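Local coordinates for protein Amuc_1100 (Akkermansia muciniphila, PDB 6KNY) that is of uncharacterised function but is probably held in the membrane of a mucin-degrading gut bacterium by a transmembrane helix absent from this construct, at residues 79-84 with 98-103; 173-178 with 269-274. All coordinates share one frame; numbering follows the deposited sequence.

How the interactions relate
From the N terminus, the chain runs through helix 70-91, turns back by way of the short strand 94-95 and helix 97-100, and closes interaction 1 across 13 intervening residues, a local contact between helix 70-91 and the short helix 97-100 with the turn after it. Only after helix 117-134 and strand 141-146 does interaction 2 open, and it waits for a further 90 residues, through helix 183-194 and strand 201-210, before 269-274 pairs with 173-178. The two therefore follow in series, neither nested nor crossed. The centres of interactions 1 and 2 lie about 16 Å apart and the two do not touch; helix 117-134 packs against both, linking the helix-turn unit to the sheet.

Interaction 1: residues 79-84 with 98-103; sequences TFRDSL and TSSWLG
The guanidinium of Arg81 lies almost flat on the indole of Trp101, the two planes 12° apart, while Ser100 OG sits at the guanidinium edge. The stack is displaced, an off-centre cation-pi contact: Arg81 CZ is 4.2 Å from the centroid of the five-membered ring of Trp101 and well off its normal. Arg81 CD, by contrast, stands over the six-membered ring, 3.5 Å from the centroid of that Trp101 ring, in a CH-pi contact. The Arg81 chain leaves with CG anti to the backbone N (chi1 166°) and runs extended to NE, so its methylenes pass the carbonyl of Ser100, with Arg81 CG 3.3 Å from Ser100 O. At the end of this run Arg81 NE donates to Ser100 OG in a bent bond of 2.9 Å, with the acceptor tilted 21° out of the guanidinium plane. Ser100 OG is also hydrogen-bonded to Asp97 O, and Asp97 takes Arg81 NH2 in a salt bridge, so the guanidinium is held at NE and NH2, and the indole beneath limits its tilt. An alanine in place of Trp101 would remove the flat surface under Arg81 and would probably leave its guanidinium less firmly oriented. Beyond this polar cluster, Leu84 CD2 meets Leu102 CD2 tip to tip at 3.8 Å, and Leu102 CD1 reaches Phe80 CB. The contact joins helix 70-91 to helix 97-100 and the turn that follows; Leu84 also touches Ile95 of strand 94-95, and Phe80 and Leu84 pack on helix 117-134.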
loop_
_atom_site.group_PDB
_atom_site.type_symbol
_atom_site.label_atom_id
_atom_site.label_comp_id
_atom_site.label_asym_id
_atom_site.label_seq_id
_atom_site.Cartn_x
_atom_site.Cartn_y
_atom_site.Cartn_z
ATOM N N THR A 79 3.085 7.551 -12.842
ATOM C CA THR A 79 4.482 7.813 -12.494
ATOM C C THR A 79 4.996 6.776 -11.505
ATOM O O THR A 79 6.076 6.201 -11.687
ATOM C CB THR A 79 4.627 9.215 -11.903
ATOM O OG1 THR A 79 4.208 10.191 -12.865
ATOM C CG2 THR A 79 6.074 9.480 -11.471
ATOM N N PHE A 80 4.227 6.530 -10.441
ATOM C CA PHE A 80 4.611 5.530 -9.447
ATOM C C PHE A 80 4.751 4.159 -10.086
ATOM O O PHE A 80 5.688 3.412 -9.784
ATOM C CB PHE A 80 3.578 5.484 -8.319
ATOM C CG PHE A 80 3.689 6.630 -7.335
ATOM C CD1 PHE A 80 4.807 7.454 -7.334
ATOM C CD2 PHE A 80 2.683 6.867 -6.406
ATOM C CE1 PHE A 80 4.914 8.504 -6.429
ATOM C CE2 PHE A 80 2.791 7.920 -5.488
ATOM C CZ PHE A 80 3.903 8.732 -5.502
ATOM N N ARG A 81 3.824 3.816 -10.979
ATOM C CA ARG A 81 3.862 2.505 -11.623
ATOM C C ARG A 81 5.120 2.353 -12.465
ATOM O O ARG A 81 5.824 1.337 -12.384
ATOM C CB ARG A 81 2.609 2.294 -12.478
ATOM C CG ARG A 81 2.730 1.105 -13.447
ATOM C CD ARG A 81 1.386 0.629 -13.938
ATOM N NE ARG A 81 1.509 -0.498 -14.861
ATOM C CZ ARG A 81 1.824 -0.385 -16.149
ATOM N NH1 ARG A 81 2.053 0.810 -16.674
ATOM N NH2 ARG A 81 1.915 -1.472 -16.911
ATOM N N ASP A 82 5.431 3.370 -13.263
ATOM C CA ASP A 82 6.596 3.297 -14.135
ATOM C C ASP A 82 7.889 3.226 -13.331
ATOM O O ASP A 82 8.817 2.500 -13.701
ATOM C CB ASP A 82 6.578 4.487 -15.088
ATOM C CG ASP A 82 5.449 4.394 -16.096
ATOM O OD1 ASP A 82 4.433 3.732 -15.808
ATOM O OD2 ASP A 82 5.599 4.937 -17.201
ATOM N N SER A 83 7.950 3.925 -12.197
ATOM C CA SER A 83 9.130 3.832 -11.337
ATOM C C SER A 83 9.241 2.451 -10.701
ATOM O O SER A 83 10.336 1.883 -10.619
ATOM C CB SER A 83 9.095 4.908 -10.256
ATOM O OG SER A 83 9.579 6.123 -10.781
ATOM N N LEU A 84 8.110 1.894 -10.248
ATOM C CA LEU A 84 8.135 0.577 -9.615
ATOM C C LEU A 84 8.597 -0.489 -10.602
ATOM O O LEU A 84 9.469 -1.305 -10.286
ATOM C CB LEU A 84 6.750 0.235 -9.058
ATOM C CG LEU A 84 6.607 -1.197 -8.525
ATOM C CD1 LEU A 84 7.603 -1.412 -7.390
ATOM C CD2 LEU A 84 5.165 -1.506 -8.079
ATOM N N THR A 98 -0.751 -6.634 -13.145
ATOM C CA THR A 98 -1.754 -6.227 -12.168
ATOM C C THR A 98 -1.101 -5.625 -10.927
ATOM O O THR A 98 -1.476 -4.524 -10.506
ATOM C CB THR A 98 -2.666 -7.395 -11.796
ATOM O OG1 THR A 98 -1.888 -8.483 -11.269
ATOM C CG2 THR A 98 -3.479 -7.843 -13.015
ATOM N N SER A 99 -0.103 -6.318 -10.339
ATOM C CA SER A 99 0.641 -5.753 -9.206
ATOM C C SER A 99 1.156 -4.346 -9.493
ATOM O O SER A 99 1.154 -3.471 -8.603
ATOM C CB SER A 99 1.832 -6.633 -8.838
ATOM O OG SER A 99 1.419 -7.758 -8.110
ATOM N N SER A 100 1.639 -4.117 -10.720
ATOM C CA SER A 100 2.346 -2.866 -10.981
ATOM C C SER A 100 1.414 -1.677 -10.886
ATOM O O SER A 100 1.889 -0.555 -10.728
ATOM C CB SER A 100 3.013 -2.882 -12.361
ATOM O OG SER A 100 2.039 -2.939 -13.396
ATOM N N TRP A 101 0.103 -1.901 -10.925
ATOM C CA TRP A 101 -0.853 -0.813 -10.797
ATOM C C TRP A 101 -1.183 -0.472 -9.349
ATOM O O TRP A 101 -2.030 0.398 -9.116
ATOM C CB TRP A 101 -2.134 -1.149 -11.549
ATOM C CG TRP A 101 -1.997 -0.935 -13.014
ATOM C CD1 TRP A 101 -1.816 -1.897 -13.977
ATOM C CD2 TRP A 101 -2.016 0.325 -13.701
ATOM N NE1 TRP A 101 -1.727 -1.308 -15.216
ATOM C CE2 TRP A 101 -1.843 0.051 -15.078
ATOM C CE3 TRP A 101 -2.156 1.654 -13.286
ATOM C CZ2 TRP A 101 -1.807 1.061 -16.042
ATOM C CZ3 TRP A 101 -2.122 2.659 -14.248
ATOM C CH2 TRP A 101 -1.942 2.358 -15.608
ATOM N N LEU A 102 -0.568 -1.156 -8.380
ATOM C CA LEU A 102 -0.619 -0.786 -6.963
ATOM C C LEU A 102 -2.033 -0.834 -6.380
ATOM O O LEU A 102 -2.323 -0.129 -5.406
ATOM C CB LEU A 102 -0.011 0.606 -6.746
ATOM C CG LEU A 102 1.486 0.670 -7.049
ATOM C CD1 LEU A 102 1.958 2.124 -7.111
ATOM C CD2 LEU A 102 2.293 -0.135 -6.028
ATOM N N GLY A 103 -2.921 -1.639 -6.966
ATOM C CA GLY A 103 -4.313 -1.720 -6.565
ATOM C C GLY A 103 -5.248 -0.759 -7.269
ATOM O O GLY A 103 -6.454 -0.750 -6.968
#

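Interaction 2: residues 173-178 with 269-274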
loop_
_atom_site.group_PDB
_atom_site.type_symbol
_atom_site.label_atom_id
_atom_site.label_comp_id
_atom_site.label_asym_id
_atom_site.label_seq_id
_atom_site.Cartn_x
_atom_site.Cartn_y
_atom_site.Cartn_z
ATOM N N MET A 173 -8.472 1.136 5.565
ATOM C CA MET A 173 -8.500 0.984 4.111
ATOM C C MET A 173 -7.920 -0.367 3.722
ATOM O O MET A 173 -6.707 -0.583 3.879
ATOM C CB MET A 173 -7.740 2.127 3.440
ATOM C CG MET A 173 -8.339 3.503 3.785
ATOM S SD MET A 173 -7.461 4.837 2.961
ATOM C CE MET A 173 -8.390 6.289 3.497
ATOM N N PRO A 174 -8.723 -1.301 3.197
ATOM C CA PRO A 174 -8.235 -2.675 3.000
ATOM C C PRO A 174 -7.356 -2.807 1.772
ATOM O O PRO A 174 -7.521 -2.088 0.780
ATOM C CB PRO A 174 -9.526 -3.487 2.834
ATOM C CG PRO A 174 -10.478 -2.502 2.212
ATOM C CD PRO A 174 -10.138 -1.148 2.810
ATOM N N LEU A 175 -6.393 -3.728 1.863
ATOM C CA LEU A 175 -5.688 -4.214 0.686
ATOM C C LEU A 175 -5.071 -5.572 0.987
ATOM O O LEU A 175 -4.904 -5.967 2.149
ATOM C CB LEU A 175 -4.607 -3.234 0.228
ATOM C CG LEU A 175 -3.443 -3.013 1.179
ATOM C CD1 LEU A 175 -2.151 -2.848 0.357
ATOM C CD2 LEU A 175 -3.712 -1.755 2.042
ATOM N N GLU A 176 -4.700 -6.265 -0.084
ATOM C CA GLU A 176 -4.024 -7.551 0.003
ATOM C C GLU A 176 -2.778 -7.491 -0.858
ATOM O O GLU A 176 -2.816 -6.958 -1.967
ATOM C CB GLU A 176 -4.897 -8.707 -0.515
ATOM C CG GLU A 176 -6.276 -8.830 0.091
ATOM C CD GLU A 176 -7.050 -10.001 -0.534
ATOM O OE1 GLU A 176 -6.413 -10.873 -1.170
ATOM O OE2 GLU A 176 -8.292 -10.034 -0.409
ATOM N N ILE A 177 -1.694 -8.076 -0.375
ATOM C CA ILE A 177 -0.478 -8.204 -1.162
ATOM C C ILE A 177 -0.029 -9.657 -1.122
ATOM O O ILE A 177 -0.026 -10.290 -0.060
ATOM C CB ILE A 177 0.635 -7.270 -0.660
ATOM C CG1 ILE A 177 0.122 -5.826 -0.604
ATOM C CG2 ILE A 177 1.861 -7.392 -1.552
ATOM C CD1 ILE A 177 1.194 -4.803 -0.277
ATOM N N ALA A 178 0.323 -10.189 -2.289
ATOM C CA ALA A 178 0.884 -11.520 -2.416
ATOM C C ALA A 178 2.267 -11.374 -3.032
ATOM O O ALA A 178 2.447 -10.616 -3.997
ATOM C CB ALA A 178 -0.010 -12.413 -3.284
ATOM N N VAL A 269 -0.890 -11.475 2.470
ATOM C CA VAL A 269 -1.302 -10.732 3.638
ATOM C C VAL A 269 -2.427 -9.742 3.371
ATOM O O VAL A 269 -2.443 -9.101 2.357
ATOM C CB VAL A 269 -0.103 -10.032 4.304
ATOM C CG1 VAL A 269 0.547 -9.053 3.371
ATOM C CG2 VAL A 269 -0.537 -9.311 5.545
ATOM N N SER A 270 -3.354 -9.728 4.322
ATOM C CA SER A 270 -4.489 -8.817 4.303
ATOM C C SER A 270 -4.186 -7.686 5.274
ATOM O O SER A 270 -3.922 -7.936 6.456
ATOM C CB SER A 270 -5.765 -9.557 4.703
ATOM O OG SER A 270 -6.893 -8.720 4.647
ATOM N N LEU A 271 -4.222 -6.448 4.781
ATOM C CA LEU A 271 -3.849 -5.301 5.584
ATOM C C LEU A 271 -5.007 -4.322 5.679
ATOM O O LEU A 271 -5.871 -4.260 4.794
ATOM C CB LEU A 271 -2.629 -4.613 4.981
ATOM C CG LEU A 271 -1.395 -5.521 4.847
ATOM C CD1 LEU A 271 -0.407 -4.917 3.866
ATOM C CD2 LEU A 271 -0.729 -5.743 6.198
ATOM N N ASN A 272 -5.039 -3.579 6.780
ATOM C CA ASN A 272 -5.855 -2.376 6.882
ATOM C C ASN A 272 -4.908 -1.208 7.102
ATOM O O ASN A 272 -4.215 -1.149 8.125
ATOM C CB ASN A 272 -6.879 -2.479 8.006
ATOM C CG ASN A 272 -8.003 -3.470 7.683
ATOM O OD1 ASN A 272 -8.906 -3.183 6.901
ATOM N ND2 ASN A 272 -7.956 -4.629 8.308
ATOM N N LEU A 273 -4.845 -0.317 6.113
ATOM C CA LEU A 273 -4.180 0.971 6.272
ATOM C C LEU A 273 -5.058 1.858 7.145
ATOM O O LEU A 273 -6.244 2.042 6.854
ATOM C CB LEU A 273 -3.959 1.612 4.903
ATOM C CG LEU A 273 -3.460 3.062 4.837
ATOM C CD1 LEU A 273 -2.062 3.187 5.449
ATOM C CD2 LEU A 273 -3.521 3.596 3.378
ATOM N N VAL A 274 -4.494 2.412 8.210
ATOM C CA VAL A 274 -5.278 3.181 9.171
ATOM C C VAL A 274 -5.194 4.657 8.783
ATOM O O VAL A 274 -4.119 5.263 8.862
ATOM C CB VAL A 274 -4.779 2.931 10.600
ATOM C CG1 VAL A 274 -5.543 3.781 11.608
ATOM C CG2 VAL A 274 -4.892 1.421 10.929
#
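Met173 sets off from its strand with CG anti to the carbonyl carbon and is extended beyond CG. Its CB lies 3.7 Å from Leu273 O and 4.1 Å from Leu273 CB; CG passes the same carbonyl oxygen, and Met173 SD comes within 4.2 Å of Leu273 CD2. The two chains travel alongside each other in the same direction, and both reach helix 117-134, Met173 at Thr119 and Glu123, Leu273 at Phe122 and Ala126. Leu175, Leu271, Ile177 and Val269 continue this buried face, with Ile177 CD1 4.4 Å from Leu271 CD1. Six backbone hydrogen bonds join the strands through three hydrogen-bonded pairs. The straightest runs from Leu271 N to Leu175 O, 2.8 Å long at 175°, nearly along the C=O axis. At the non-hydrogen-bonded pair Glu176-Ser270, Glu176 CA makes a CA-H...O contact with Val269 O, CA to O 3.2 Å. Pro174, Glu176, Ser270 and Asn272 line the other, partly exposed face, where Glu176 OE1 makes a weak, long ion pair with Lys144. This is antiparallel pairing of two inner strands of a mixed sheet, flanked by strands 141-146 and 201-210, with helix 117-134 packed on its apolar face, a helix layer against a sheet layer.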